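Local coordinates for protein L-ribulose 3-epimerase (Methylomonas sp. DH-1, PDB 7CJ7) that catalyses the manganese-dependent epimerization of ketoses at C3, most actively L-ribulose, as a homodimer of TIM-barrel subunits, at residues Gly10-Val15 / Glu246-Glu251; Thr79-Ala84 / Arg125-Asn130; Gly117-Pro122 / Glu158-Asn163; Gly208-Gly213 / Ile237-Pro242. All blocks are in the same frame, centred on the assembly; numbering follows the deposited sequence.

Contact 1: residues Gly10-Val15 / Glu246-Glu251; sequences GGHALV and ESFSSE. With MN (manganese (II) ion), chain D; SOL (L-sorbose), chain C.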
loop_
_atom_site.group_PDB
_atom_site.type_symbol
_atom_site.label_atom_id
_atom_site.label_comp_id
_atom_site.label_asym_id
_atom_site.label_seq_id
_atom_site.Cartn_x
_atom_site.Cartn_y
_atom_site.Cartn_z
ATOM N N GLY A 10 -14.168 16.415 10.953
ATOM C CA GLY A 10 -14.397 16.778 9.549
ATOM C C GLY A 10 -14.552 15.562 8.671
ATOM O O GLY A 10 -14.165 14.439 9.094
ATOM N N GLY A 11 -15.158 15.775 7.507
ATOM C CA GLY A 11 -15.296 14.767 6.449
ATOM C C GLY A 11 -14.561 15.216 5.206
ATOM O O GLY A 11 -14.649 16.402 4.853
ATOM N N HIS A 12 -13.817 14.309 4.582
ATOM C CA HIS A 12 -13.146 14.554 3.285
ATOM C C HIS A 12 -14.215 14.663 2.197
ATOM O O HIS A 12 -15.184 13.889 2.249
ATOM C CB HIS A 12 -12.126 13.446 3.026
ATOM C CG HIS A 12 -11.229 13.736 1.876
ATOM N ND1 HIS A 12 -11.548 13.365 0.593
ATOM C CD2 HIS A 12 -10.024 14.342 1.814
ATOM C CE1 HIS A 12 -10.579 13.739 -0.219
ATOM N NE2 HIS A 12 -9.628 14.330 0.508
ATOM N N ALA A 13 -14.047 15.590 1.249
ATOM C CA ALA A 13 -15.045 15.893 0.198
ATOM C C ALA A 13 -15.417 14.621 -0.576
ATOM O O ALA A 13 -16.597 14.496 -0.963
ATOM C CB ALA A 13 -14.504 16.963 -0.713
ATOM N N LEU A 14 -14.466 13.699 -0.779
ATOM C CA LEU A 14 -14.645 12.510 -1.659
ATOM C C LEU A 14 -15.589 11.491 -1.014
ATOM O O LEU A 14 -15.885 10.456 -1.659
ATOM C CB LEU A 14 -13.282 11.875 -1.938
ATOM C CG LEU A 14 -12.694 12.171 -3.316
ATOM C CD1 LEU A 14 -13.428 11.383 -4.392
ATOM C CD2 LEU A 14 -12.730 13.661 -3.611
ATOM N N VAL A 15 -16.009 11.736 0.223
ATOM C CA VAL A 15 -17.076 10.918 0.859
ATOM C C VAL A 15 -18.388 11.208 0.121
ATOM O O VAL A 15 -19.225 10.293 0.055
ATOM C CB VAL A 15 -17.167 11.181 2.368
ATOM C CG1 VAL A 15 -18.457 10.639 2.955
ATOM C CG2 VAL A 15 -15.966 10.591 3.087
ATOM N N GLU A 246 -11.756 9.948 6.310
ATOM C CA GLU A 246 -11.347 9.823 4.901
ATOM C C GLU A 246 -11.710 8.421 4.410
ATOM O O GLU A 246 -11.402 7.430 5.105
ATOM C CB GLU A 246 -9.856 10.107 4.761
ATOM C CG GLU A 246 -9.387 10.105 3.328
ATOM C CD GLU A 246 -8.031 10.762 3.159
ATOM O OE1 GLU A 246 -7.929 11.755 2.405
ATOM O OE2 GLU A 246 -7.089 10.282 3.790
ATOM N N SER A 247 -12.340 8.343 3.245
ATOM C CA SER A 247 -12.831 7.061 2.688
ATOM C C SER A 247 -12.986 7.190 1.178
ATOM O O SER A 247 -13.463 8.232 0.708
ATOM C CB SER A 247 -14.134 6.668 3.343
ATOM O OG SER A 247 -14.562 5.399 2.899
ATOM N N PHE A 248 -12.623 6.147 0.446
ATOM C CA PHE A 248 -12.725 6.143 -1.028
ATOM C C PHE A 248 -13.429 4.869 -1.479
ATOM O O PHE A 248 -13.098 3.763 -0.995
ATOM C CB PHE A 248 -11.346 6.299 -1.662
ATOM C CG PHE A 248 -10.615 7.546 -1.247
ATOM C CD1 PHE A 248 -10.867 8.758 -1.866
ATOM C CD2 PHE A 248 -9.676 7.507 -0.229
ATOM C CE1 PHE A 248 -10.200 9.905 -1.464
ATOM C CE2 PHE A 248 -9.017 8.654 0.167
ATOM C CZ PHE A 248 -9.277 9.850 -0.452
ATOM N N SER A 249 -14.378 5.048 -2.396
ATOM C CA SER A 249 -15.114 3.951 -3.067
ATOM C C SER A 249 -15.198 4.277 -4.556
ATOM O O SER A 249 -15.247 5.474 -4.885
ATOM C CB SER A 249 -16.485 3.779 -2.466
ATOM O OG SER A 249 -17.200 2.773 -3.162
ATOM N N SER A 250 -15.237 3.259 -5.416
ATOM C CA SER A 250 -15.472 3.433 -6.871
ATOM C C SER A 250 -16.840 4.102 -7.087
ATOM O O SER A 250 -17.075 4.616 -8.193
ATOM C CB SER A 250 -15.341 2.123 -7.614
ATOM O OG SER A 250 -16.244 1.154 -7.100
ATOM N N GLU A 251 -17.694 4.126 -6.055
ATOM C CA GLU A 251 -19.019 4.807 -6.070
ATOM C C GLU A 251 -18.848 6.292 -6.431
ATOM O O GLU A 251 -19.681 6.825 -7.195
ATOM C CB GLU A 251 -19.700 4.679 -4.704
ATOM C CG GLU A 251 -21.098 5.279 -4.671
ATOM C CD GLU A 251 -22.119 4.503 -5.480
ATOM O OE1 GLU A 251 -23.209 5.054 -5.750
ATOM O OE2 GLU A 251 -21.821 3.350 -5.829
HETATM MN MN MN D . -5.159 11.015 4.283
HETATM C C1 SOL C . -3.875 10.065 0.243
HETATM O O1 SOL C . -3.713 8.670 0.346
HETATM C C2 SOL C . -4.457 10.652 1.489
HETATM O O2 SOL C . -4.378 10.056 2.550
HETATM C C3 SOL C . -5.193 11.980 1.389
HETATM O O3 SOL C . -5.286 12.601 2.651
HETATM C C4 SOL C . -4.523 12.913 0.385
HETATM O O4 SOL C . -3.191 13.196 0.816
HETATM C C5 SOL C . -5.261 14.241 0.196
HETATM O O5 SOL C . -4.469 15.109 -0.613
HETATM C C6 SOL C . -6.625 14.090 -0.443
HETATM O O6 SOL C . -7.274 15.361 -0.546
HETATM O O HOH W 1 -14.706 8.017 -2.952
#
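In the active site, at the C-terminal mouth of the barrel, the side chains of His12 and Glu246 run side by side in the same direction toward the bound L-sorbose and manganese ion. Glu246 OE1 lies over one face of the imidazole, offset toward the rim and 3.4 Å from His12 CD2, with carboxylate and ring planes 59° apart. The two oxygens of this carboxylate divide their work: Glu246 OE2 binds manganese at 2.1 Å, while Glu246 OE1 sits 2.8 Å from SOL O3. Glu246 is probably one of the two residues, with Glu152, that give and take the proton. Strands 8-12 and 242-245 are where the eight-stranded parallel barrel closes, and both residues leave from that seam. His12, its CG anti to the backbone N (chi1 -169°), is held at both ring nitrogens: NE2 forms a nearly straight 2.8 Å hydrogen bond with SOL O6, and ND1 accepts from Leu14 N, tilted from the ring plane. Phe248 turns an edge toward the His12 face in an offset edge-to-face pair, centroids 5.5 Å apart, and its CE1 packs on Leu14 CB at 3.7 Å. Further out, a water accepts from Ser249 N and lies 3.0 Å from Leu14 O, linking the two backbones.

Contact 2: residues Thr79-Ala84 / Arg125-Asn130; sequences TSTDPA and RENRAN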
loop_
_atom_site.group_PDB
_atom_site.type_symbol
_atom_site.label_atom_id
_atom_site.label_comp_id
_atom_site.label_asym_id
_atom_site.label_seq_id
_atom_site.Cartn_x
_atom_site.Cartn_y
_atom_site.Cartn_z
ATOM N N THR A 79 9.991 18.382 -5.099
ATOM C CA THR A 79 11.231 17.581 -4.883
ATOM C C THR A 79 12.080 17.555 -6.161
ATOM O O THR A 79 13.267 17.177 -6.082
ATOM C CB THR A 79 10.945 16.135 -4.461
ATOM O OG1 THR A 79 10.369 15.425 -5.562
ATOM C CG2 THR A 79 10.040 16.054 -3.252
ATOM N N SER A 80 11.506 17.930 -7.302
ATOM C CA SER A 80 12.168 17.831 -8.628
ATOM C C SER A 80 13.508 18.584 -8.653
ATOM O O SER A 80 13.594 19.688 -8.082
ATOM C CB SER A 80 11.273 18.342 -9.712
ATOM O OG SER A 80 11.871 18.122 -10.977
ATOM N N THR A 81 14.496 18.032 -9.365
ATOM C CA THR A 81 15.789 18.712 -9.651
ATOM C C THR A 81 15.621 19.604 -10.889
ATOM O O THR A 81 16.608 20.205 -11.312
ATOM C CB THR A 81 16.939 17.703 -9.762
ATOM O OG1 THR A 81 16.647 16.774 -10.805
ATOM C CG2 THR A 81 17.174 16.956 -8.466
ATOM N N ASP A 82 14.401 19.704 -11.423
ATOM C CA ASP A 82 14.026 20.659 -12.501
ATOM C C ASP A 82 13.438 21.902 -11.835
ATOM O O ASP A 82 12.314 21.870 -11.343
ATOM C CB ASP A 82 13.041 20.028 -13.496
ATOM C CG ASP A 82 12.671 20.940 -14.664
ATOM O OD1 ASP A 82 13.048 22.129 -14.620
ATOM O OD2 ASP A 82 12.030 20.447 -15.631
ATOM N N PRO A 83 14.185 23.027 -11.783
ATOM C CA PRO A 83 13.722 24.232 -11.094
ATOM C C PRO A 83 12.380 24.769 -11.618
ATOM O O PRO A 83 11.664 25.386 -10.858
ATOM C CB PRO A 83 14.837 25.259 -11.358
ATOM C CG PRO A 83 16.056 24.427 -11.673
ATOM C CD PRO A 83 15.532 23.181 -12.352
ATOM N N ALA A 84 12.063 24.537 -12.894
ATOM C CA ALA A 84 10.801 25.010 -13.511
ATOM C C ALA A 84 9.621 24.250 -12.890
ATOM O O ALA A 84 8.553 24.851 -12.655
ATOM C CB ALA A 84 10.850 24.853 -15.008
ATOM N N ARG A 125 19.322 12.777 -2.144
ATOM C CA ARG A 125 19.533 13.832 -1.117
ATOM C C ARG A 125 18.994 15.154 -1.679
ATOM O O ARG A 125 18.459 15.955 -0.898
ATOM C CB ARG A 125 21.008 13.915 -0.713
ATOM C CG ARG A 125 21.598 12.564 -0.334
ATOM C CD ARG A 125 22.977 12.659 0.284
ATOM N NE ARG A 125 22.890 13.289 1.593
ATOM C CZ ARG A 125 23.915 13.547 2.396
ATOM N NH1 ARG A 125 23.678 14.133 3.556
ATOM N NH2 ARG A 125 25.155 13.231 2.053
ATOM N N GLU A 126 19.111 15.373 -2.991
ATOM C CA GLU A 126 18.671 16.646 -3.621
ATOM C C GLU A 126 17.142 16.725 -3.592
ATOM O O GLU A 126 16.617 17.826 -3.296
ATOM C CB GLU A 126 19.176 16.790 -5.054
ATOM C CG GLU A 126 20.650 17.071 -5.145
ATOM C CD GLU A 126 21.514 15.852 -5.414
ATOM O OE1 GLU A 126 20.993 14.703 -5.365
ATOM O OE2 GLU A 126 22.713 16.055 -5.677
ATOM N N ASN A 127 16.461 15.614 -3.874
ATOM C CA ASN A 127 14.976 15.533 -3.814
ATOM C C ASN A 127 14.542 15.963 -2.412
ATOM O O ASN A 127 13.656 16.831 -2.299
ATOM C CB ASN A 127 14.440 14.137 -4.138
ATOM C CG ASN A 127 14.613 13.711 -5.581
ATOM O OD1 ASN A 127 14.937 12.558 -5.840
ATOM N ND2 ASN A 127 14.399 14.613 -6.526
ATOM N N ARG A 128 15.152 15.391 -1.370
ATOM C CA ARG A 128 14.754 15.678 0.032
ATOM C C ARG A 128 15.063 17.142 0.364
ATOM O O ARG A 128 14.198 17.810 0.947
ATOM C CB ARG A 128 15.427 14.714 1.013
ATOM C CG ARG A 128 14.923 14.878 2.441
ATOM C CD ARG A 128 15.930 14.360 3.444
ATOM N NE ARG A 128 15.575 14.624 4.826
ATOM C CZ ARG A 128 14.753 13.867 5.532
ATOM N NH1 ARG A 128 14.507 14.160 6.793
ATOM N NH2 ARG A 128 14.174 12.818 4.974
ATOM N N ALA A 129 16.252 17.633 0.010
ATOM C CA ALA A 129 16.668 19.040 0.239
ATOM C C ALA A 129 15.677 20.004 -0.436
ATOM O O ALA A 129 15.284 21.004 0.186
ATOM C CB ALA A 129 18.059 19.239 -0.298
ATOM N N ASN A 130 15.301 19.731 -1.682
ATOM C CA ASN A 130 14.349 20.583 -2.447
ATOM C C ASN A 130 12.995 20.613 -1.723
ATOM O O ASN A 130 12.399 21.693 -1.608
ATOM C CB ASN A 130 14.245 20.111 -3.901
ATOM C CG ASN A 130 15.519 20.367 -4.676
ATOM O OD1 ASN A 130 16.401 21.075 -4.196
ATOM N ND2 ASN A 130 15.631 19.782 -5.860
HETATM O O HOH W 2 14.282 14.852 -9.684
#
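Asn127 and Asn130, one turn apart on helix 125-143, both direct their side-chain ND2 at backbone carbonyls of the loop that leads into helix 83-102. In both, CG is anti to the carbonyl carbon (chi1 -69°), and the two amides face the loop from the same side of the helix. Asn127 ND2 donates to Thr79 O at 2.8 Å with an N-H...O angle of 165°; the acceptor lies in the plane of the amide, whereas the donor stands well above the carbonyl plane. The same oxygen receives a CA-H...O contact from Asn127 CA at 3.3 Å, so a single residue grips it from both backbone and side chain. Asn130 ND2 reaches the next carbonyl, Ser80 O, at 3.0 Å, but this bond is bent and weak. Van der Waals contacts flank the polar ones: Thr79 CB lies 3.5 Å from Asn127 O, and Thr81 CG2 packs 4.0 Å from Glu126 CB.

In the next shell, a water accepts from both Thr81 N and Asn127 ND2, giving this amide a second partner. Asn127 OD1 accepts from Ser124 N just ahead of the helix, which helps fix the rotation of the amide about its CB-CG bond. Thr79 OG1 is hydrogen-bonded to Asp77. The loop is shaped from within by an ST turn, Ser80 OG accepting from Asp82 N, and then by Asp82 as N-cap, its OD1 accepting from Ala84 N at 3.1 Å. Lying away from the annotated sites, the contact joins the loop between strand 65-72 and helix 83-102 to the first turns of helix 125-143, linking two successive beta-alpha units at the barrel's periphery.

Contact 3: residues Gly117-Pro122 / Glu158-Asn163; sequences GKYPGP and ETNIMN. With SOL (L-sorbose), chain C.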
loop_
_atom_site.group_PDB
_atom_site.type_symbol
_atom_site.label_atom_id
_atom_site.label_comp_id
_atom_site.label_asym_id
_atom_site.label_seq_id
_atom_site.Cartn_x
_atom_site.Cartn_y
_atom_site.Cartn_z
ATOM N N GLY A 117 1.817 9.849 -5.382
ATOM C CA GLY A 117 1.752 8.668 -6.264
ATOM C C GLY A 117 3.022 7.843 -6.237
ATOM O O GLY A 117 3.838 8.037 -5.324
ATOM N N LYS A 118 3.150 6.916 -7.188
ATOM C CA LYS A 118 4.156 5.827 -7.115
ATOM C C LYS A 118 5.444 6.245 -7.825
ATOM O O LYS A 118 5.506 6.139 -9.047
ATOM C CB LYS A 118 3.653 4.524 -7.741
ATOM C CG LYS A 118 4.567 3.343 -7.433
ATOM C CD LYS A 118 4.411 2.133 -8.319
ATOM C CE LYS A 118 3.696 1.005 -7.615
ATOM N NZ LYS A 118 2.325 1.423 -7.255
ATOM N N TYR A 119 6.447 6.659 -7.065
ATOM C CA TYR A 119 7.773 7.024 -7.609
ATOM C C TYR A 119 8.417 5.748 -8.127
ATOM O O TYR A 119 8.273 4.695 -7.509
ATOM C CB TYR A 119 8.630 7.684 -6.532
ATOM C CG TYR A 119 8.312 9.139 -6.304
ATOM C CD1 TYR A 119 8.908 10.121 -7.074
ATOM C CD2 TYR A 119 7.405 9.538 -5.336
ATOM C CE1 TYR A 119 8.646 11.464 -6.869
ATOM C CE2 TYR A 119 7.126 10.877 -5.126
ATOM C CZ TYR A 119 7.751 11.844 -5.895
ATOM O OH TYR A 119 7.496 13.172 -5.709
ATOM N N PRO A 120 9.132 5.818 -9.270
ATOM C CA PRO A 120 9.753 4.638 -9.867
ATOM C C PRO A 120 11.072 4.253 -9.188
ATOM O O PRO A 120 11.656 3.257 -9.562
ATOM C CB PRO A 120 10.007 5.100 -11.310
ATOM C CG PRO A 120 10.276 6.575 -11.175
ATOM C CD PRO A 120 9.346 7.037 -10.067
ATOM N N GLY A 121 11.530 5.075 -8.242
ATOM C CA GLY A 121 12.820 4.872 -7.563
ATOM C C GLY A 121 12.921 5.719 -6.306
ATOM O O GLY A 121 12.060 6.560 -6.038
ATOM N N PRO A 122 13.965 5.489 -5.486
ATOM C CA PRO A 122 14.123 6.217 -4.232
ATOM C C PRO A 122 14.487 7.692 -4.445
ATOM O O PRO A 122 14.956 8.048 -5.519
ATOM C CB PRO A 122 15.255 5.474 -3.513
ATOM C CG PRO A 122 16.035 4.798 -4.629
ATOM C CD PRO A 122 15.020 4.491 -5.714
ATOM N N GLU A 158 2.812 5.990 -2.305
ATOM C CA GLU A 158 2.252 7.358 -2.489
ATOM C C GLU A 158 3.310 8.456 -2.280
ATOM O O GLU A 158 3.049 9.588 -2.714
ATOM C CB GLU A 158 1.030 7.548 -1.590
ATOM C CG GLU A 158 -0.151 6.661 -1.981
ATOM C CD GLU A 158 -1.444 6.986 -1.244
ATOM O OE1 GLU A 158 -1.569 8.135 -0.773
ATOM O OE2 GLU A 158 -2.307 6.085 -1.104
ATOM N N THR A 159 4.450 8.151 -1.650
ATOM C CA THR A 159 5.633 9.056 -1.576
ATOM C C THR A 159 6.898 8.244 -1.331
ATOM O O THR A 159 6.816 7.160 -0.715
ATOM C CB THR A 159 5.549 10.116 -0.467
ATOM O OG1 THR A 159 6.652 11.007 -0.636
ATOM C CG2 THR A 159 5.639 9.555 0.931
ATOM N N ASN A 160 8.030 8.779 -1.762
ATOM C CA ASN A 160 9.352 8.190 -1.454
ATOM C C ASN A 160 10.100 9.086 -0.457
ATOM O O ASN A 160 11.255 8.778 -0.182
ATOM C CB ASN A 160 10.126 7.896 -2.742
ATOM C CG ASN A 160 10.500 9.132 -3.529
ATOM O OD1 ASN A 160 10.188 10.246 -3.126
ATOM N ND2 ASN A 160 11.157 8.937 -4.662
ATOM N N ILE A 161 9.453 10.115 0.108
ATOM C CA ILE A 161 10.144 11.137 0.953
ATOM C C ILE A 161 10.022 10.771 2.434
ATOM O O ILE A 161 11.046 10.821 3.136
ATOM C CB ILE A 161 9.608 12.557 0.678
ATOM C CG1 ILE A 161 9.962 13.021 -0.733
ATOM C CG2 ILE A 161 10.104 13.537 1.724
ATOM C CD1 ILE A 161 11.447 13.212 -0.958
ATOM N N MET A 162 8.818 10.465 2.913
ATOM C CA MET A 162 8.604 10.113 4.342
ATOM C C MET A 162 7.394 9.194 4.470
ATOM O O MET A 162 6.289 9.589 4.054
ATOM C CB MET A 162 8.400 11.358 5.206
ATOM C CG MET A 162 7.746 12.495 4.471
ATOM S SD MET A 162 7.813 14.043 5.405
ATOM C CE MET A 162 6.187 13.950 6.141
ATOM N N ASN A 163 7.609 8.015 5.046
ATOM C CA ASN A 163 6.575 6.960 5.130
ATOM C C ASN A 163 6.239 6.658 6.591
ATOM O O ASN A 163 5.263 5.932 6.799
ATOM C CB ASN A 163 7.012 5.681 4.415
ATOM C CG ASN A 163 7.375 5.881 2.961
ATOM O OD1 ASN A 163 8.366 5.328 2.507
ATOM N ND2 ASN A 163 6.574 6.626 2.218
HETATM C C1 SOL C . -3.875 10.065 0.243
HETATM O O1 SOL C . -3.713 8.670 0.346
HETATM C C2 SOL C . -4.457 10.652 1.489
HETATM O O2 SOL C . -4.378 10.056 2.550
HETATM C C3 SOL C . -5.193 11.980 1.389
HETATM O O3 SOL C . -5.286 12.601 2.651
HETATM C C4 SOL C . -4.523 12.913 0.385
HETATM O O4 SOL C . -3.191 13.196 0.816
HETATM C C5 SOL C . -5.261 14.241 0.196
HETATM O O5 SOL C . -4.469 15.109 -0.613
HETATM C C6 SOL C . -6.625 14.090 -0.443
HETATM O O6 SOL C . -7.274 15.361 -0.546
#
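Asn160 lays its side-chain amide flat over the Tyr119 ring, the two planes only 12° apart. Its OD1 stands 3.6 Å above the ring plane over the centre, while Asn160 ND2 lies toward the root of the side chain, 3.3 Å from Tyr119 CG. The stack depends on Asn160 CG occupying the position between the backbone N and the carbonyl carbon (chi1 65°). Asn160 ND2 donates to Gly121 O at 2.9 Å, the oxygen lying in the plane of the amide and the donor in the plane of the Gly121 carbonyl, a bond that also fixes how the amide is turned on the ring. At the ring edge Thr159 CA approaches Tyr119 CD2, and the phenol OH is tied to Asp77 and Ala115.

A second link runs between backbones: Gly117 N donates to Glu158 O at 3.0 Å, nearly straight at 173°. From the same residue the extended Glu158 side chain reaches the sugar, its OE1 accepting a very short 2.5 Å hydrogen bond from SOL O1. Glu158 OE2 is hydrogen-bonded to Tyr157 of the second subunit, whose Trp264 also packs against Asn160, so the sugar site and the dimer interface meet here. The two loops follow neighbouring strands, 107-112 and 148-152, and a substrate pocket built from loops at the C-terminal ends of the strands is characteristic of TIM-barrel enzymes.

Contact 4: residues Gly208-Gly213 / Ile237-Pro242; sequences GYVHIG and IDYRGP. With MN (manganese (II) ion), chain D.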
loop_
_atom_site.group_PDB
_atom_site.type_symbol
_atom_site.label_atom_id
_atom_site.label_comp_id
_atom_site.label_asym_id
_atom_site.label_seq_id
_atom_site.Cartn_x
_atom_site.Cartn_y
_atom_site.Cartn_z
ATOM N N GLY A 208 -0.225 18.006 14.097
ATOM C CA GLY A 208 -1.137 19.133 13.824
ATOM C C GLY A 208 -2.407 18.717 13.108
ATOM O O GLY A 208 -3.307 19.570 12.990
ATOM N N TYR A 209 -2.502 17.481 12.616
ATOM C CA TYR A 209 -3.659 17.049 11.782
ATOM C C TYR A 209 -3.726 15.521 11.750
ATOM O O TYR A 209 -2.681 14.851 11.737
ATOM C CB TYR A 209 -3.538 17.634 10.368
ATOM C CG TYR A 209 -4.841 17.927 9.661
ATOM C CD1 TYR A 209 -5.591 16.923 9.072
ATOM C CD2 TYR A 209 -5.317 19.224 9.553
ATOM C CE1 TYR A 209 -6.784 17.199 8.420
ATOM C CE2 TYR A 209 -6.503 19.516 8.904
ATOM C CZ TYR A 209 -7.243 18.503 8.324
ATOM O OH TYR A 209 -8.420 18.792 7.665
ATOM N N VAL A 210 -4.947 14.991 11.717
ATOM C CA VAL A 210 -5.211 13.534 11.770
ATOM C C VAL A 210 -6.260 13.164 10.723
ATOM O O VAL A 210 -7.309 13.840 10.645
ATOM C CB VAL A 210 -5.652 13.099 13.176
ATOM C CG1 VAL A 210 -6.238 11.699 13.147
ATOM C CG2 VAL A 210 -4.515 13.207 14.173
ATOM N N HIS A 211 -5.956 12.133 9.940
ATOM C CA HIS A 211 -6.934 11.398 9.106
ATOM C C HIS A 211 -7.241 10.049 9.744
ATOM O O HIS A 211 -6.294 9.305 10.112
ATOM C CB HIS A 211 -6.440 11.214 7.678
ATOM C CG HIS A 211 -6.579 12.446 6.857
ATOM N ND1 HIS A 211 -6.168 12.495 5.543
ATOM C CD2 HIS A 211 -7.079 13.667 7.152
ATOM C CE1 HIS A 211 -6.453 13.678 5.040
ATOM N NE2 HIS A 211 -6.986 14.431 6.016
ATOM N N ILE A 212 -8.537 9.752 9.807
ATOM C CA ILE A 212 -9.084 8.447 10.253
ATOM C C ILE A 212 -9.541 7.722 8.993
ATOM O O ILE A 212 -10.528 8.166 8.369
ATOM C CB ILE A 212 -10.221 8.631 11.270
ATOM C CG1 ILE A 212 -9.778 9.455 12.480
ATOM C CG2 ILE A 212 -10.805 7.285 11.671
ATOM C CD1 ILE A 212 -8.571 8.895 13.199
ATOM N N GLY A 213 -8.799 6.690 8.614
ATOM C CA GLY A 213 -9.122 5.792 7.492
ATOM C C GLY A 213 -8.983 4.340 7.905
ATOM O O GLY A 213 -7.995 3.994 8.592
ATOM N N ILE A 237 -1.210 12.244 24.444
ATOM C CA ILE A 237 -0.612 13.570 24.103
ATOM C C ILE A 237 -1.689 14.669 24.136
ATOM O O ILE A 237 -1.387 15.796 23.718
ATOM C CB ILE A 237 0.114 13.516 22.744
ATOM C CG1 ILE A 237 -0.856 13.363 21.572
ATOM C CG2 ILE A 237 1.173 12.430 22.743
ATOM C CD1 ILE A 237 -0.296 13.859 20.258
ATOM N N ASP A 238 -2.895 14.361 24.619
ATOM C CA ASP A 238 -4.062 15.290 24.649
ATOM C C ASP A 238 -4.178 16.023 23.310
ATOM O O ASP A 238 -4.229 17.274 23.299
ATOM C CB ASP A 238 -3.959 16.329 25.763
ATOM C CG ASP A 238 -5.222 17.161 25.898
ATOM O OD1 ASP A 238 -6.321 16.592 25.672
ATOM O OD2 ASP A 238 -5.105 18.368 26.213
ATOM N N TYR A 239 -4.230 15.283 22.211
ATOM C CA TYR A 239 -4.328 15.874 20.858
ATOM C C TYR A 239 -5.596 16.733 20.754
ATOM O O TYR A 239 -6.728 16.222 21.006
ATOM C CB TYR A 239 -4.342 14.791 19.783
ATOM C CG TYR A 239 -4.544 15.359 18.403
ATOM C CD1 TYR A 239 -3.536 16.061 17.773
ATOM C CD2 TYR A 239 -5.749 15.223 17.737
ATOM C CE1 TYR A 239 -3.706 16.604 16.512
ATOM C CE2 TYR A 239 -5.933 15.754 16.474
ATOM C CZ TYR A 239 -4.910 16.446 15.854
ATOM O OH TYR A 239 -5.083 16.980 14.609
ATOM N N ARG A 240 -5.419 17.997 20.364
ATOM C CA ARG A 240 -6.529 18.960 20.145
ATOM C C ARG A 240 -6.345 19.618 18.782
ATOM O O ARG A 240 -5.814 20.725 18.706
ATOM C CB ARG A 240 -6.588 20.000 21.267
ATOM C CG ARG A 240 -7.241 19.463 22.530
ATOM C CD ARG A 240 -7.330 20.504 23.632
ATOM N NE ARG A 240 -7.955 19.914 24.804
ATOM C CZ ARG A 240 -9.263 19.746 24.956
ATOM N NH1 ARG A 240 -9.731 19.183 26.056
ATOM N NH2 ARG A 240 -10.095 20.131 24.007
ATOM N N GLY A 241 -6.765 18.929 17.738
ATOM C CA GLY A 241 -6.653 19.443 16.371
ATOM C C GLY A 241 -7.672 18.762 15.476
ATOM O O GLY A 241 -8.470 17.954 15.935
ATOM N N PRO A 242 -7.667 19.087 14.174
ATOM C CA PRO A 242 -8.597 18.477 13.232
ATOM C C PRO A 242 -8.447 16.951 13.175
ATOM O O PRO A 242 -7.338 16.434 13.191
ATOM C CB PRO A 242 -8.244 19.135 11.893
ATOM C CG PRO A 242 -7.586 20.426 12.294
ATOM C CD PRO A 242 -6.823 20.114 13.557
HETATM MN MN MN D . -5.159 11.015 4.283
#
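Pro242 and Tyr239 each meet strand 207-212 through CH-pi packing, the ring belonging to the strand in one pair and to the loop in the other. Pro242 CB sits over one face of the Tyr209 ring, 3.8 Å from the centroid and displaced toward the rim at Tyr209 CE2, and the two side chains cross at about a right angle. Chi1 of -149° puts Tyr209 CG about 30° from the anti position, and hydrogen bonds from its OH to Glu41 and Thr244 help hold the ring. In the other pair Val210 supplies the methyl: CG2, anti to its own carbonyl carbon, lies over a face of the Tyr239 ring, 4.0 Å from the centroid, as the side chains slide past each other in opposite directions. With CG anti to the backbone N (chi1 176°), the ring of Tyr239 turns its edge to Gly208 C and Tyr209 N. Its OH donates 2.7 Å to Pro242 O. Next along the strand, His211 ND1 binds manganese at 2.2 Å, with Glu41 holding its NE2. The hydroxyl of Tyr239 thus has an acceptor within a mostly apolar contact, and Pro242 O, at the start of strand 242-245, takes two donors, the 3.2 Å bond from Val210 N being weak.

How the contacts relate
From the N terminus, strand 8-12 opens contact 1, which closes only when the chain reaches 246-251 after the eighth strand; the other three contacts fall within that long loop. Contacts 2 and 3 cross, their segments alternating as 79-84, 117-122, 125-130 and 158-163, and they touch through Thr79 against Tyr119 and Ile161. Together they join the loops after the third, fourth and fifth strands and the start of helix 125-143. Contact 4 follows in series, joining the seventh strand to the entry of the eighth. It touches contact 1, with Glu246 and His211 sharing the manganese ion, whereas contacts 1 and 3 both reach the bound L-sorbose.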